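Local coordinates for kelch-like protein 7 (Homo sapiens, PDB 3II7) that acts as a substrate-specific adapter of a CUL3-RBX1 E3 ubiquitin ligase, here represented by its kelch-repeat beta-propeller domain, at residues C155-N169 and C185-V197. Numbering follows the deposited sequence.
With EDO (1,2-ethanediol), chain L.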
# COMPACT_ATOMS: atom_id res chain seq x y z
N CYS A 155 -9.15 -4.43 2.10
CA CYS A 155 -9.20 -5.76 2.64
C CYS A 155 -8.13 -6.04 3.65
O CYS A 155 -6.98 -5.51 3.61
CB CYS A 155 -9.19 -6.84 1.59
SG CYS A 155 -7.71 -6.89 0.67
N GLY A 156 -8.51 -6.90 4.55
CA GLY A 156 -7.65 -7.38 5.61
C GLY A 156 -7.30 -6.31 6.62
O GLY A 156 -8.11 -5.41 6.91
N GLY A 157 -6.12 -6.42 7.17
CA GLY A 157 -5.72 -5.60 8.31
C GLY A 157 -6.04 -6.30 9.62
O GLY A 157 -6.42 -7.48 9.65
N SER A 158 -5.88 -5.58 10.72
CA SER A 158 -6.18 -6.13 12.03
C SER A 158 -6.97 -5.16 12.88
O SER A 158 -7.05 -3.97 12.57
CB SER A 158 -4.90 -6.51 12.75
OG SER A 158 -4.10 -5.38 12.99
N LEU A 159 -7.55 -5.69 13.96
CA LEU A 159 -8.10 -4.86 15.03
C LEU A 159 -7.71 -5.52 16.37
O LEU A 159 -7.42 -6.72 16.40
CB LEU A 159 -9.61 -4.71 14.89
CG LEU A 159 -10.47 -5.95 14.59
CD1 LEU A 159 -10.56 -6.92 15.75
CD2 LEU A 159 -11.89 -5.44 14.21
N GLY A 160 -7.68 -4.72 17.44
CA GLY A 160 -7.29 -5.20 18.76
C GLY A 160 -5.79 -5.38 18.87
O GLY A 160 -5.03 -5.03 17.96
N ASN A 161 -5.33 -5.93 20.00
CA ASN A 161 -3.87 -6.15 20.19
C ASN A 161 -3.40 -7.55 19.74
O ASN A 161 -4.19 -8.33 19.18
CB ASN A 161 -3.46 -5.82 21.62
CG ASN A 161 -4.05 -6.77 22.65
OD1 ASN A 161 -4.45 -7.89 22.33
ND2 ASN A 161 -4.10 -6.32 23.89
N ASN A 162 -2.11 -7.86 19.93
CA ASN A 162 -1.54 -9.14 19.51
C ASN A 162 -1.93 -10.34 20.39
O ASN A 162 -1.57 -11.48 20.07
CB ASN A 162 -0.00 -9.05 19.45
CG ASN A 162 0.48 -8.12 18.34
OD1 ASN A 162 -0.03 -8.15 17.22
ND2 ASN A 162 1.48 -7.30 18.65
N VAL A 163 -2.65 -10.10 21.49
CA VAL A 163 -3.09 -11.18 22.39
C VAL A 163 -4.56 -11.55 22.15
O VAL A 163 -4.89 -12.73 21.95
CB VAL A 163 -2.84 -10.79 23.87
CG1 VAL A 163 -3.49 -11.80 24.84
CG2 VAL A 163 -1.32 -10.68 24.14
N SER A 164 -5.44 -10.55 22.15
CA SER A 164 -6.89 -10.76 22.08
C SER A 164 -7.51 -10.22 20.78
O SER A 164 -8.70 -10.40 20.54
CB SER A 164 -7.56 -10.12 23.28
OG SER A 164 -7.26 -8.73 23.39
N GLY A 165 -6.71 -9.57 19.97
CA GLY A 165 -7.17 -9.03 18.69
C GLY A 165 -7.18 -10.09 17.61
O GLY A 165 -6.98 -11.31 17.89
N ARG A 166 -7.40 -9.66 16.36
CA ARG A 166 -7.40 -10.61 15.26
C ARG A 166 -7.13 -9.92 13.95
O ARG A 166 -7.39 -8.72 13.78
CB ARG A 166 -8.72 -11.40 15.19
CG ARG A 166 -9.89 -10.63 14.78
CD ARG A 166 -11.18 -11.43 15.04
NE ARG A 166 -12.34 -10.57 14.83
CZ ARG A 166 -12.98 -10.43 13.68
NH1 ARG A 166 -12.62 -11.13 12.60
NH2 ARG A 166 -14.02 -9.60 13.61
N VAL A 167 -6.59 -10.71 13.04
CA VAL A 167 -6.35 -10.32 11.67
C VAL A 167 -7.59 -10.69 10.85
O VAL A 167 -8.20 -11.76 11.04
CB VAL A 167 -5.07 -10.97 11.12
CG1 VAL A 167 -4.76 -10.51 9.67
CG2 VAL A 167 -3.89 -10.64 12.03
N LEU A 168 -7.94 -9.80 9.92
CA LEU A 168 -9.22 -9.87 9.21
C LEU A 168 -9.11 -10.48 7.82
O LEU A 168 -8.09 -10.29 7.15
CB LEU A 168 -9.76 -8.47 9.05
CG LEU A 168 -9.99 -7.66 10.32
CD1 LEU A 168 -10.14 -6.13 9.97
CD2 LEU A 168 -11.23 -8.17 11.02
N ASN A 169 -10.16 -11.22 7.38
CA ASN A 169 -10.22 -11.56 5.97
C ASN A 169 -11.22 -10.68 5.22
O ASN A 169 -11.30 -10.71 3.98
CB ASN A 169 -10.46 -13.05 5.75
CG ASN A 169 -11.79 -13.51 6.25
OD1 ASN A 169 -12.49 -12.79 6.96
ND2 ASN A 169 -12.15 -14.74 5.89
N CYS A 185 -17.25 -10.35 -0.71
CA CYS A 185 -16.76 -11.66 -0.34
C CYS A 185 -15.45 -11.52 0.43
O CYS A 185 -14.57 -10.75 0.01
CB CYS A 185 -16.53 -12.48 -1.59
SG CYS A 185 -16.04 -14.20 -1.27
N PRO A 186 -15.31 -12.22 1.57
CA PRO A 186 -14.05 -12.15 2.30
C PRO A 186 -12.92 -12.94 1.60
O PRO A 186 -13.17 -13.88 0.84
CB PRO A 186 -14.39 -12.80 3.64
CG PRO A 186 -15.47 -13.75 3.31
CD PRO A 186 -16.29 -13.08 2.25
N MET A 187 -11.69 -12.53 1.88
CA MET A 187 -10.51 -13.23 1.38
C MET A 187 -10.51 -14.66 1.91
O MET A 187 -11.14 -14.95 2.97
CB MET A 187 -9.20 -12.52 1.80
CG MET A 187 -8.98 -11.21 1.12
SD MET A 187 -7.40 -10.49 1.56
CE MET A 187 -7.60 -10.23 3.35
N ILE A 188 -9.82 -15.55 1.20
CA ILE A 188 -9.62 -16.92 1.67
C ILE A 188 -8.75 -16.93 2.94
O ILE A 188 -9.02 -17.66 3.89
CB ILE A 188 -8.99 -17.77 0.58
CG1 ILE A 188 -9.99 -17.84 -0.60
CG2 ILE A 188 -8.60 -19.15 1.11
CD1 ILE A 188 -9.37 -18.39 -1.89
N GLU A 189 -7.72 -16.06 2.94
CA GLU A 189 -6.79 -15.95 4.05
C GLU A 189 -7.03 -14.64 4.79
O GLU A 189 -7.22 -13.60 4.15
CB GLU A 189 -5.36 -15.93 3.52
CG GLU A 189 -4.86 -17.24 3.02
CD GLU A 189 -4.42 -18.23 4.12
OE1 GLU A 189 -4.47 -17.90 5.31
OE2 GLU A 189 -4.03 -19.35 3.76
N ALA A 190 -6.99 -14.67 6.13
CA ALA A 190 -6.86 -13.42 6.87
C ALA A 190 -5.44 -12.88 6.58
O ALA A 190 -4.50 -13.66 6.53
CB ALA A 190 -7.06 -13.65 8.36
N ARG A 191 -5.30 -11.57 6.37
CA ARG A 191 -4.00 -10.97 6.01
C ARG A 191 -3.92 -9.57 6.54
O ARG A 191 -4.90 -8.82 6.45
CB ARG A 191 -3.79 -10.84 4.47
CG ARG A 191 -4.00 -12.06 3.67
CD ARG A 191 -3.85 -11.77 2.19
NE ARG A 191 -4.20 -12.98 1.44
CZ ARG A 191 -3.34 -13.93 1.09
NH1 ARG A 191 -2.04 -13.83 1.35
NH2 ARG A 191 -3.78 -14.99 0.47
N LYS A 192 -2.74 -9.22 7.05
CA LYS A 192 -2.33 -7.83 7.23
C LYS A 192 -0.92 -7.70 6.67
O LYS A 192 -0.20 -8.67 6.52
CB LYS A 192 -2.36 -7.39 8.68
CG LYS A 192 -1.32 -8.07 9.62
CD LYS A 192 -1.42 -7.51 11.02
CE LYS A 192 -0.39 -8.07 11.96
NZ LYS A 192 -0.28 -7.27 13.24
N ASN A 193 -0.52 -6.47 6.38
CA ASN A 193 0.78 -6.18 5.79
C ASN A 193 1.04 -6.88 4.46
O ASN A 193 2.21 -7.06 4.06
CB ASN A 193 1.94 -6.49 6.78
CG ASN A 193 1.84 -5.70 8.07
OD1 ASN A 193 1.82 -6.28 9.16
ND2 ASN A 193 1.76 -4.37 7.95
N HIS A 194 -0.04 -7.21 3.76
CA HIS A 194 -0.03 -7.83 2.46
C HIS A 194 0.06 -6.76 1.38
O HIS A 194 -0.29 -5.60 1.59
CB HIS A 194 -1.32 -8.65 2.23
CG HIS A 194 -2.60 -7.90 2.50
ND1 HIS A 194 -2.94 -7.45 3.74
CD2 HIS A 194 -3.65 -7.60 1.69
CE1 HIS A 194 -4.11 -6.85 3.70
NE2 HIS A 194 -4.58 -6.94 2.47
N GLY A 195 0.49 -7.16 0.21
CA GLY A 195 0.40 -6.34 -0.97
C GLY A 195 -1.02 -6.39 -1.48
O GLY A 195 -1.73 -7.39 -1.27
N LEU A 196 -1.42 -5.34 -2.18
CA LEU A 196 -2.80 -5.25 -2.71
C LEU A 196 -2.72 -4.41 -3.95
O LEU A 196 -2.44 -3.18 -3.88
CB LEU A 196 -3.79 -4.65 -1.70
CG LEU A 196 -5.26 -4.92 -2.06
CD1 LEU A 196 -5.59 -6.46 -1.94
CD2 LEU A 196 -6.23 -4.06 -1.22
N VAL A 197 -2.89 -5.08 -5.10
CA VAL A 197 -2.69 -4.45 -6.39
C VAL A 197 -3.75 -4.83 -7.37
O VAL A 197 -4.17 -5.99 -7.43
CB VAL A 197 -1.27 -4.78 -6.96
CG1 VAL A 197 -0.18 -4.24 -6.03
CG2 VAL A 197 -1.09 -6.30 -7.19
C1 EDO L . -6.70 -14.36 13.37
O1 EDO L . -5.78 -13.36 13.85
C2 EDO L . -6.44 -14.73 11.91
O2 EDO L . -5.13 -15.28 11.73
O HOH W 1 -1.61 -4.23 12.94
O HOH W 2 -2.71 -8.17 15.02
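K192 lies along the backbone of G157 and S158, and its side chain serves as a worked example of how the loop after strand 151-155 packs on the segment leading into strand 195-199. Its CB packs 3.8 Å from G157 CA. Because chi1 (67°) sets CG between the backbone N and the carbonyl carbon, and the chain is extended beyond that, CD arrives beside S158 OG and the V167 CG2 methyl, with V167 crossing the lysine at about a right angle. At the tip, NZ stops 4.1 Å from N162 OD1; one water connects it to that amide, weakly on the asparagine side, and a second, weakly held by NZ, links it to S158 OG.

Next to the lysine the two backbones are tied directly. R191 accepts from G157 N at 2.8 Å through its carbonyl O and gives its own N-H to L168 O, while M187 N donates to N169 O at 2.8 Å. V167 CG1 lies against the R191 backbone, 3.4 Å from its C. Around C155, SG meets L196 CD1 (3.4 Å) and M187 SD, and the H194 edge offers NE2 to C155 O in a weak bond. R191 turns its guanidinium away, into a salt bridge with E219 of the following blade.

Both segments belong to the fourth kelch repeat, the second leading into the next blade's innermost strand, 195-199. Backbone hydrogen bonds and the largely buried packing of C155, M187 and L196 thus join the segments, whereas the ammonium of the partly exposed K192 meets S158 and N162 through water, partly by weak bonds.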